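Local coordinates for protein beta-L-arabinobiosidase (Bacteroides thetaiotaomicron, PDB 5MQR) that probably hydrolyses arabinose-containing side chains of plant pectin, joining a sialidase-like part to a six-hairpin glycosidase part in one chain, at residues T855-V860 / L896-K901; I822-Y827 / G888-Y893; K816-T821 / N862-T867. All coordinates share one frame; numbering follows the deposited sequence.

Contact 1: residues T855-V860 / L896-K901; sequences TLKSLV and LPDTTK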
loop_
_atom_site.group_PDB
_atom_site.type_symbol
_atom_site.label_atom_id
_atom_site.label_comp_id
_atom_site.label_asym_id
_atom_site.label_seq_id
_atom_site.Cartn_x
_atom_site.Cartn_y
_atom_site.Cartn_z
ATOM N N THR A 855 25.059 35.259 -21.327
ATOM C CA THR A 855 25.698 36.537 -20.977
ATOM C C THR A 855 25.722 36.709 -19.467
ATOM O O THR A 855 26.777 36.951 -18.912
ATOM C CB THR A 855 24.985 37.745 -21.629
ATOM O OG1 THR A 855 25.021 37.606 -23.051
ATOM C CG2 THR A 855 25.649 39.078 -21.249
ATOM N N LEU A 856 24.573 36.529 -18.813
ATOM C CA LEU A 856 24.445 36.763 -17.366
ATOM C C LEU A 856 25.145 35.708 -16.531
ATOM O O LEU A 856 25.729 36.013 -15.505
ATOM C CB LEU A 856 22.982 36.846 -16.948
ATOM C CG LEU A 856 22.241 38.087 -17.441
ATOM C CD1 LEU A 856 20.737 37.937 -17.263
ATOM C CD2 LEU A 856 22.737 39.336 -16.725
ATOM N N LYS A 857 25.063 34.458 -16.957
ATOM C CA LYS A 857 25.832 33.397 -16.320
ATOM C C LYS A 857 27.331 33.762 -16.272
ATOM O O LYS A 857 27.961 33.689 -15.209
ATOM C CB LYS A 857 25.635 32.087 -17.068
ATOM C CG LYS A 857 26.541 30.977 -16.601
ATOM C CD LYS A 857 26.086 29.641 -17.129
ATOM C CE LYS A 857 27.164 28.622 -16.847
ATOM N NZ LYS A 857 26.785 27.363 -17.498
ATOM N N SER A 858 27.881 34.157 -17.416
ATOM C CA SER A 858 29.281 34.594 -17.474
ATOM C C SER A 858 29.589 35.769 -16.573
ATOM O O SER A 858 30.585 35.744 -15.864
ATOM C CB SER A 858 29.722 34.923 -18.895
ATOM O OG SER A 858 30.177 33.728 -19.471
ATOM N N LEU A 859 28.730 36.779 -16.583
ATOM C CA LEU A 859 28.941 37.946 -15.722
ATOM C C LEU A 859 28.879 37.580 -14.244
ATOM O O LEU A 859 29.706 38.042 -13.481
ATOM C CB LEU A 859 27.953 39.065 -16.021
ATOM C CG LEU A 859 28.182 39.796 -17.346
ATOM C CD1 LEU A 859 26.984 40.675 -17.660
ATOM C CD2 LEU A 859 29.444 40.642 -17.308
ATOM N N VAL A 860 27.943 36.728 -13.836
ATOM C CA VAL A 860 27.886 36.346 -12.431
ATOM C C VAL A 860 29.148 35.578 -12.040
ATOM O O VAL A 860 29.735 35.846 -10.991
ATOM C CB VAL A 860 26.610 35.546 -12.077
ATOM C CG1 VAL A 860 26.689 34.978 -10.661
ATOM C CG2 VAL A 860 25.398 36.447 -12.189
ATOM N N LEU A 896 22.525 28.159 -12.008
ATOM C CA LEU A 896 23.407 29.032 -12.777
ATOM C C LEU A 896 24.847 28.518 -12.854
ATOM O O LEU A 896 25.412 28.459 -13.949
ATOM C CB LEU A 896 23.352 30.474 -12.234
ATOM C CG LEU A 896 24.079 31.596 -12.978
ATOM C CD1 LEU A 896 23.568 32.963 -12.535
ATOM C CD2 LEU A 896 25.580 31.528 -12.762
ATOM N N PRO A 897 25.469 28.189 -11.702
ATOM C CA PRO A 897 26.915 27.895 -11.810
ATOM C C PRO A 897 27.221 26.607 -12.564
ATOM O O PRO A 897 26.376 25.726 -12.648
ATOM C CB PRO A 897 27.364 27.787 -10.345
ATOM C CG PRO A 897 26.320 28.573 -9.586
ATOM C CD PRO A 897 25.042 28.210 -10.288
ATOM N N ASP A 898 28.420 26.568 -13.134
ATOM C CA ASP A 898 29.042 25.364 -13.661
ATOM C C ASP A 898 29.270 24.302 -12.607
ATOM O O ASP A 898 29.275 24.578 -11.402
ATOM C CB ASP A 898 30.423 25.701 -14.272
ATOM C CG ASP A 898 30.304 26.418 -15.583
ATOM O OD1 ASP A 898 29.448 25.969 -16.374
ATOM O OD2 ASP A 898 31.045 27.411 -15.828
ATOM N N THR A 899 29.527 23.091 -13.096
ATOM C CA THR A 899 29.774 21.931 -12.230
ATOM C C THR A 899 31.220 21.866 -11.711
ATOM O O THR A 899 31.558 20.962 -10.951
ATOM C CB THR A 899 29.434 20.595 -12.949
ATOM O OG1 THR A 899 30.262 20.449 -14.101
ATOM C CG2 THR A 899 27.965 20.553 -13.384
ATOM N N THR A 900 32.072 22.810 -12.094
ATOM C CA THR A 900 33.463 22.791 -11.641
ATOM C C THR A 900 33.567 22.794 -10.087
ATOM O O THR A 900 32.730 23.395 -9.390
ATOM C CB THR A 900 34.271 23.961 -12.245
ATOM O OG1 THR A 900 33.797 25.198 -11.707
ATOM C CG2 THR A 900 34.164 23.984 -13.810
ATOM N N LYS A 901 34.588 22.102 -9.578
ATOM C CA LYS A 901 34.789 21.893 -8.136
ATOM C C LYS A 901 34.928 23.162 -7.317
ATOM O O LYS A 901 34.568 23.175 -6.147
ATOM C CB LYS A 901 36.031 21.020 -7.871
ATOM C CG LYS A 901 35.757 19.528 -7.996
ATOM C CD LYS A 901 35.014 18.988 -6.774
ATOM C CE LYS A 901 34.323 17.649 -7.039
ATOM N NZ LYS A 901 35.316 16.598 -7.404
#
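Lys857 and Leu896 lie alongside each other and run in opposite directions, the lysine reaching outward from helix 843-864 past the loop carbonyl while the leucine points back in at the helix. The lysine has CG anti to its backbone nitrogen (chi1 172°), and with the rest of the chain extended its CD and CE pass in front of the carbonyl oxygen of Leu896. Lys857 CE comes within 3.4 Å of Leu896 O, and beyond it Lys857 NZ forms a salt bridge with Asp898 OD1 at 3.2 Å. The two side chains meet there at about a right angle, and the ammonium group sits above the carboxylate, 44° out of its plane.

Leucine suits the middle of the contact because its fork can serve two residues one turn apart on the helix. CD2 packs on Lys857, 4.0 Å from CG, whereas CD1 settles against Val860, 4.0 Å from CG2. The valine, branched at CB and aimed at the loop, presents a short, broad apolar surface to that branch. Tyr827 of helix 820-839 touches both Lys857 and Leu896, and Glu861, next along the helix, accepts a hydrogen bond from the backbone nitrogen of Asp898.

The chemistry is thus graded from inside to outside. Buried methyl groups meet at Val860, the lysine methylenes pass the end of the Leu896 carbonyl, and the charges pair where both residues are partly exposed. A bond of this length and tilt, near solvent, probably contributes modest strength; Leu896 O faces the CE methylene and makes no bond to NZ.

Contact 2: residues I822-Y827 / G888-Y893; sequences INSYMY and GYIPWY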
loop_
_atom_site.group_PDB
_atom_site.type_symbol
_atom_site.label_atom_id
_atom_site.label_comp_id
_atom_site.label_asym_id
_atom_site.label_seq_id
_atom_site.Cartn_x
_atom_site.Cartn_y
_atom_site.Cartn_z
ATOM N N ILE A 822 19.299 39.940 -8.034
ATOM C CA ILE A 822 18.667 40.335 -9.303
ATOM C C ILE A 822 19.385 39.725 -10.512
ATOM O O ILE A 822 18.738 39.359 -11.482
ATOM C CB ILE A 822 18.480 41.869 -9.449
ATOM C CG1 ILE A 822 17.769 42.189 -10.772
ATOM C CG2 ILE A 822 19.805 42.605 -9.397
ATOM C CD1 ILE A 822 17.105 43.553 -10.833
ATOM N N ASN A 823 20.704 39.571 -10.438
ATOM C CA ASN A 823 21.448 38.917 -11.527
ATOM C C ASN A 823 21.079 37.441 -11.741
ATOM O O ASN A 823 20.946 37.017 -12.883
ATOM C CB ASN A 823 22.954 39.099 -11.367
ATOM C CG ASN A 823 23.380 40.517 -11.682
ATOM O OD1 ASN A 823 23.361 40.915 -12.853
ATOM N ND2 ASN A 823 23.700 41.312 -10.640
ATOM N N SER A 824 20.902 36.680 -10.665
ATOM C CA SER A 824 20.505 35.294 -10.792
ATOM C C SER A 824 19.052 35.214 -11.260
ATOM O O SER A 824 18.701 34.347 -12.055
ATOM C CB SER A 824 20.659 34.572 -9.454
ATOM O OG SER A 824 22.008 34.526 -9.050
ATOM N N TYR A 825 18.214 36.107 -10.730
ATOM C CA TYR A 825 16.812 36.130 -11.089
ATOM C C TYR A 825 16.655 36.361 -12.601
ATOM O O TYR A 825 15.852 35.702 -13.262
ATOM C CB TYR A 825 16.028 37.234 -10.359
ATOM C CG TYR A 825 15.968 37.229 -8.845
ATOM C CD1 TYR A 825 16.321 36.116 -8.076
ATOM C CD2 TYR A 825 15.499 38.348 -8.187
ATOM C CE1 TYR A 825 16.245 36.147 -6.693
ATOM C CE2 TYR A 825 15.404 38.390 -6.812
ATOM C CZ TYR A 825 15.791 37.299 -6.063
ATOM O OH TYR A 825 15.687 37.392 -4.694
HETATM N N MSE A 826 17.419 37.302 -13.132
HETATM C CA MSE A 826 17.323 37.649 -14.547
HETATM C C MSE A 826 17.914 36.531 -15.358
HETATM O O MSE A 826 17.345 36.184 -16.401
HETATM C CB MSE A 826 17.938 38.999 -14.848
HETATM C CG MSE A 826 17.175 40.125 -14.122
HETATM SE SE MSE A 826 15.297 40.293 -14.661
HETATM C CE MSE A 826 15.534 40.990 -16.478
ATOM N N TYR A 827 19.009 35.922 -14.879
ATOM C CA TYR A 827 19.506 34.688 -15.502
ATOM C C TYR A 827 18.372 33.657 -15.629
ATOM O O TYR A 827 18.105 33.139 -16.722
ATOM C CB TYR A 827 20.679 34.070 -14.724
ATOM C CG TYR A 827 21.010 32.698 -15.225
ATOM C CD1 TYR A 827 21.753 32.520 -16.390
ATOM C CD2 TYR A 827 20.537 31.565 -14.569
ATOM C CE1 TYR A 827 22.038 31.249 -16.881
ATOM C CE2 TYR A 827 20.821 30.293 -15.051
ATOM C CZ TYR A 827 21.568 30.137 -16.202
ATOM O OH TYR A 827 21.831 28.874 -16.662
ATOM N N GLY A 888 24.183 34.847 -1.735
ATOM C CA GLY A 888 25.225 34.161 -2.506
ATOM C C GLY A 888 24.908 32.731 -2.935
ATOM O O GLY A 888 25.638 32.161 -3.762
ATOM N N TYR A 889 23.860 32.133 -2.352
ATOM C CA TYR A 889 23.396 30.829 -2.781
ATOM C C TYR A 889 22.347 30.889 -3.885
ATOM O O TYR A 889 22.111 29.881 -4.520
ATOM C CB TYR A 889 22.881 30.007 -1.600
ATOM C CG TYR A 889 23.966 29.597 -0.616
ATOM C CD1 TYR A 889 25.084 28.853 -1.021
ATOM C CD2 TYR A 889 23.864 29.939 0.731
ATOM C CE1 TYR A 889 26.070 28.498 -0.101
ATOM C CE2 TYR A 889 24.836 29.585 1.648
ATOM C CZ TYR A 889 25.936 28.881 1.238
ATOM O OH TYR A 889 26.865 28.557 2.195
ATOM N N ILE A 890 21.793 32.068 -4.174
ATOM C CA ILE A 890 20.724 32.224 -5.178
ATOM C C ILE A 890 21.140 31.780 -6.589
ATOM O O ILE A 890 20.323 31.228 -7.290
ATOM C CB ILE A 890 20.138 33.649 -5.175
ATOM C CG1 ILE A 890 19.443 33.925 -3.834
ATOM C CG2 ILE A 890 19.075 33.849 -6.251
ATOM C CD1 ILE A 890 19.009 35.375 -3.668
ATOM N N PRO A 891 22.416 31.939 -6.992
ATOM C CA PRO A 891 22.753 31.359 -8.295
ATOM C C PRO A 891 22.300 29.893 -8.485
ATOM O O PRO A 891 21.827 29.543 -9.579
ATOM C CB PRO A 891 24.274 31.477 -8.344
ATOM C CG PRO A 891 24.557 32.691 -7.510
ATOM C CD PRO A 891 23.591 32.548 -6.361
ATOM N N TRP A 892 22.427 29.065 -7.443
ATOM C CA TRP A 892 21.983 27.664 -7.505
ATOM C C TRP A 892 20.457 27.454 -7.492
ATOM O O TRP A 892 19.982 26.406 -7.899
ATOM C CB TRP A 892 22.595 26.837 -6.377
ATOM C CG TRP A 892 24.010 26.568 -6.611
ATOM C CD1 TRP A 892 24.535 25.615 -7.426
ATOM C CD2 TRP A 892 25.110 27.272 -6.055
ATOM N NE1 TRP A 892 25.885 25.664 -7.393
ATOM C CE2 TRP A 892 26.277 26.664 -6.551
ATOM C CE3 TRP A 892 25.225 28.330 -5.147
ATOM C CZ2 TRP A 892 27.553 27.091 -6.201
ATOM C CZ3 TRP A 892 26.505 28.774 -4.798
ATOM C CH2 TRP A 892 27.650 28.152 -5.332
ATOM N N TYR A 893 19.701 28.432 -7.032
ATOM C CA TYR A 893 18.238 28.432 -7.199
ATOM C C TYR A 893 17.837 28.275 -8.674
ATOM O O TYR A 893 16.784 27.724 -8.972
ATOM C CB TYR A 893 17.643 29.725 -6.615
ATOM C CG TYR A 893 16.161 29.763 -6.482
ATOM C CD1 TYR A 893 15.377 30.069 -7.563
ATOM C CD2 TYR A 893 15.544 29.570 -5.249
ATOM C CE1 TYR A 893 14.000 30.095 -7.460
ATOM C CE2 TYR A 893 14.168 29.625 -5.118
ATOM C CZ TYR A 893 13.393 29.890 -6.235
ATOM O OH TYR A 893 12.013 29.960 -6.160
#
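Ser824 OG is held by a hydrogen bond to Pro820 O, one turn earlier in helix 820-839, while Pro891 lies against it from across the contact. Ser824 OG is 3.3 Å from Pro891 N, but the proline nitrogen carries no hydrogen, so this approach is simple contact. Among the side-chain atoms of Pro891, CG comes nearest, 3.5 Å from Ser824 OG. With OG anti to the carbonyl carbon (chi1 -64°), the serine keeps its hydroxyl beside its own backbone nitrogen, where the buried polar group is satisfied within its helix.

A small residue is well suited to this place, since the two backbones come very close: Ser824 CA and Pro891 CA are 5.2 Å apart. Proline suits the facing position equally well, because it lies in the first turn of the short, weakly bonded helix at about 890-893, where a missing N-H costs little.

Beside this pair, the branch of Ile890 fills the angle between two consecutive residues. Its CG2 methyl is 3.6 Å from Ser824 CB and 3.7 Å from Tyr825 CE1, approaching the tyrosine ring obliquely. The longer branch continues along the ring, bringing Ile890 CD1 to 4.0 Å from Tyr825 OH. That hydroxyl is itself hydrogen-bonded to Gln953, which ties the far end of the ring to helix 948-964.

All four touching residues are buried within the helical domain. Helix 843-864 packs, roughly antiparallel, on the flank of 820-839 that carries Asn823, Met826 and Tyr827, consistent with the (alpha/alpha)6 barrel of six-hairpin glycosidases. Helix 948-964 meets Ile890, Trp892 and Tyr893. Helix 890-893 thus packs on both 820-839 and 948-964, which also meet directly through Tyr825 and Gln953.

Contact 3: residues K816-T821 / N862-T867; sequences KYARPT and NDLWNT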
loop_
_atom_site.group_PDB
_atom_site.type_symbol
_atom_site.label_atom_id
_atom_site.label_comp_id
_atom_site.label_asym_id
_atom_site.label_seq_id
_atom_site.Cartn_x
_atom_site.Cartn_y
_atom_site.Cartn_z
ATOM N N LYS A 816 23.344 51.258 -6.340
ATOM C CA LYS A 816 23.272 50.532 -7.587
ATOM C C LYS A 816 24.363 49.509 -7.554
ATOM O O LYS A 816 25.280 49.544 -8.353
ATOM C CB LYS A 816 23.453 51.476 -8.778
ATOM C CG LYS A 816 22.353 52.519 -8.874
ATOM C CD LYS A 816 22.403 53.296 -10.179
ATOM C CE LYS A 816 21.116 54.090 -10.314
ATOM N NZ LYS A 816 21.215 55.076 -11.417
ATOM N N TYR A 817 24.264 48.601 -6.595
ATOM C CA TYR A 817 25.216 47.528 -6.495
ATOM C C TYR A 817 24.717 46.310 -7.289
ATOM O O TYR A 817 23.511 46.039 -7.365
ATOM C CB TYR A 817 25.457 47.147 -5.036
ATOM C CG TYR A 817 26.058 48.209 -4.127
ATOM C CD1 TYR A 817 26.739 49.333 -4.633
ATOM C CD2 TYR A 817 25.988 48.061 -2.743
ATOM C CE1 TYR A 817 27.301 50.275 -3.776
ATOM C CE2 TYR A 817 26.545 48.998 -1.884
ATOM C CZ TYR A 817 27.202 50.099 -2.413
ATOM O OH TYR A 817 27.727 51.026 -1.577
ATOM N N ALA A 818 25.671 45.576 -7.848
ATOM C CA ALA A 818 25.385 44.354 -8.565
ATOM C C ALA A 818 25.266 43.205 -7.563
ATOM O O ALA A 818 26.240 42.558 -7.212
ATOM C CB ALA A 818 26.454 44.079 -9.608
ATOM N N ARG A 819 24.036 42.959 -7.128
ATOM C CA ARG A 819 23.725 41.936 -6.139
ATOM C C ARG A 819 23.405 40.589 -6.820
ATOM O O ARG A 819 22.777 40.587 -7.889
ATOM C CB ARG A 819 22.558 42.414 -5.290
ATOM C CG ARG A 819 22.925 43.559 -4.363
ATOM C CD ARG A 819 21.696 44.245 -3.776
ATOM N NE ARG A 819 20.877 43.328 -2.990
ATOM C CZ ARG A 819 21.086 42.952 -1.721
ATOM N NH1 ARG A 819 22.117 43.405 -1.017
ATOM N NH2 ARG A 819 20.225 42.110 -1.142
ATOM N N PRO A 820 23.834 39.444 -6.223
ATOM C CA PRO A 820 23.522 38.160 -6.885
ATOM C C PRO A 820 22.059 37.768 -6.847
ATOM O O PRO A 820 21.705 36.796 -7.498
ATOM C CB PRO A 820 24.369 37.134 -6.117
ATOM C CG PRO A 820 24.626 37.774 -4.806
ATOM C CD PRO A 820 24.790 39.236 -5.127
ATOM N N THR A 821 21.235 38.497 -6.085
ATOM C CA THR A 821 19.780 38.419 -6.197
ATOM C C THR A 821 19.300 38.671 -7.626
ATOM O O THR A 821 18.944 37.724 -8.347
ATOM C CB THR A 821 19.081 39.445 -5.293
ATOM O OG1 THR A 821 19.703 40.728 -5.471
ATOM C CG2 THR A 821 19.150 39.017 -3.827
ATOM N N ASN A 862 32.194 35.411 -13.473
ATOM C CA ASN A 862 33.422 36.194 -13.562
ATOM C C ASN A 862 33.458 37.364 -12.590
ATOM O O ASN A 862 34.495 37.627 -12.003
ATOM C CB ASN A 862 33.653 36.691 -15.002
ATOM C CG ASN A 862 33.961 35.553 -15.984
ATOM O OD1 ASN A 862 34.430 34.465 -15.608
ATOM N ND2 ASN A 862 33.688 35.800 -17.253
ATOM N N ASP A 863 32.337 38.061 -12.417
ATOM C CA ASP A 863 32.319 39.319 -11.678
ATOM C C ASP A 863 31.813 39.211 -10.244
ATOM O O ASP A 863 32.223 40.012 -9.416
ATOM C CB ASP A 863 31.474 40.365 -12.405
ATOM C CG ASP A 863 32.046 40.774 -13.746
ATOM O OD1 ASP A 863 33.031 40.187 -14.224
ATOM O OD2 ASP A 863 31.519 41.723 -14.328
ATOM N N LEU A 864 30.899 38.279 -9.938
ATOM C CA LEU A 864 30.332 38.187 -8.576
ATOM C C LEU A 864 30.980 37.129 -7.695
ATOM O O LEU A 864 30.862 37.189 -6.471
ATOM C CB LEU A 864 28.818 38.017 -8.622
ATOM C CG LEU A 864 28.079 39.141 -9.358
ATOM C CD1 LEU A 864 26.579 38.930 -9.203
ATOM C CD2 LEU A 864 28.471 40.530 -8.877
ATOM N N TRP A 865 31.682 36.180 -8.310
ATOM C CA TRP A 865 32.482 35.216 -7.578
ATOM C C TRP A 865 33.664 35.946 -6.942
ATOM O O TRP A 865 34.526 36.476 -7.645
ATOM C CB TRP A 865 32.986 34.119 -8.501
ATOM C CG TRP A 865 33.729 33.037 -7.775
ATOM C CD1 TRP A 865 35.061 32.720 -7.889
ATOM C CD2 TRP A 865 33.189 32.145 -6.800
ATOM N NE1 TRP A 865 35.371 31.673 -7.055
ATOM C CE2 TRP A 865 34.246 31.306 -6.368
ATOM C CE3 TRP A 865 31.917 31.974 -6.242
ATOM C CZ2 TRP A 865 34.060 30.300 -5.415
ATOM C CZ3 TRP A 865 31.730 30.966 -5.294
ATOM C CH2 TRP A 865 32.795 30.145 -4.892
ATOM N N ASN A 866 33.675 35.995 -5.614
ATOM C CA ASN A 866 34.768 36.621 -4.844
ATOM C C ASN A 866 35.792 35.525 -4.629
ATOM O O ASN A 866 35.489 34.541 -3.964
ATOM C CB ASN A 866 34.213 37.152 -3.511
ATOM C CG ASN A 866 35.265 37.773 -2.624
ATOM O OD1 ASN A 866 36.347 37.223 -2.441
ATOM N ND2 ASN A 866 34.932 38.908 -2.032
ATOM N N THR A 867 36.984 35.677 -5.205
ATOM C CA THR A 867 38.009 34.622 -5.169
ATOM C C THR A 867 38.769 34.544 -3.835
ATOM O O THR A 867 39.348 33.504 -3.541
ATOM C CB THR A 867 39.034 34.763 -6.327
ATOM O OG1 THR A 867 39.504 36.104 -6.368
ATOM C CG2 THR A 867 38.404 34.413 -7.682
#
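The chain entering helix 820-839 passes the region where helix 843-864 gives way to strand 865-866, with Pro820 CA and Leu864 CA the nearest pair at 7.0 Å and no hydrogen bond joining the two segments. Leu864 bridges this gap almost alone. Its CG stands anti to the carbonyl carbon (chi1 -58°), which sends the fork across to the opposing chain. There CD2 meets Ala818, 3.4 Å from the backbone O and 4.1 Å from CB, while CD1 lies over Pro820, 3.9 Å from CA and 4.2 Å from CB.

Each residue fits its task. Alanine directs a single methyl at the leucine from a non-helical stretch of chain, and proline, whose ring holds phi near -70°, suits the first turn of a helix while giving an apolar surface. Between them, at the N-cap position, the CB of Arg819 points away from Leu864, and its NE forms a salt bridge with Asp803, so the charge is kept off the apolar side.

Asn823, one turn into helix 820-839, touches both Ala818 and Leu864 and is hydrogen-bonded to Arg819 O. Around the contact, Ala818 and Leu864 make backbone hydrogen bonds to Met875 and Glu873 respectively, so both segments are attached to the chain just beyond strand 871-872. That strand pairs antiparallel with 865-866, and Trp865 meets Phe872 edge-to-face.

In the fold
The three contacts cluster within the glycoside hydrolase domain. The centres of contacts 1 and 2 lie about 10 Å apart, as do those of contacts 2 and 3; for contacts 1 and 3 the separation is about 12 Å. Helix 820-839 serves contacts 2 and 3; helix 843-864, next in sequence, serves 1 and 3. Contacts 1 and 2 are tied by a probable hydrogen bond from Leu896 N to Pro891 O (2.9 Å), and contacts 2 and 3 by packing of Ile890 CD1 on Thr821 CG2 (3.6 Å). A bound HEPES buffer molecule lies about 13 Å from the Arg819 side chain in contact 3; none of the contact residues belongs to the calcium or sodium sites.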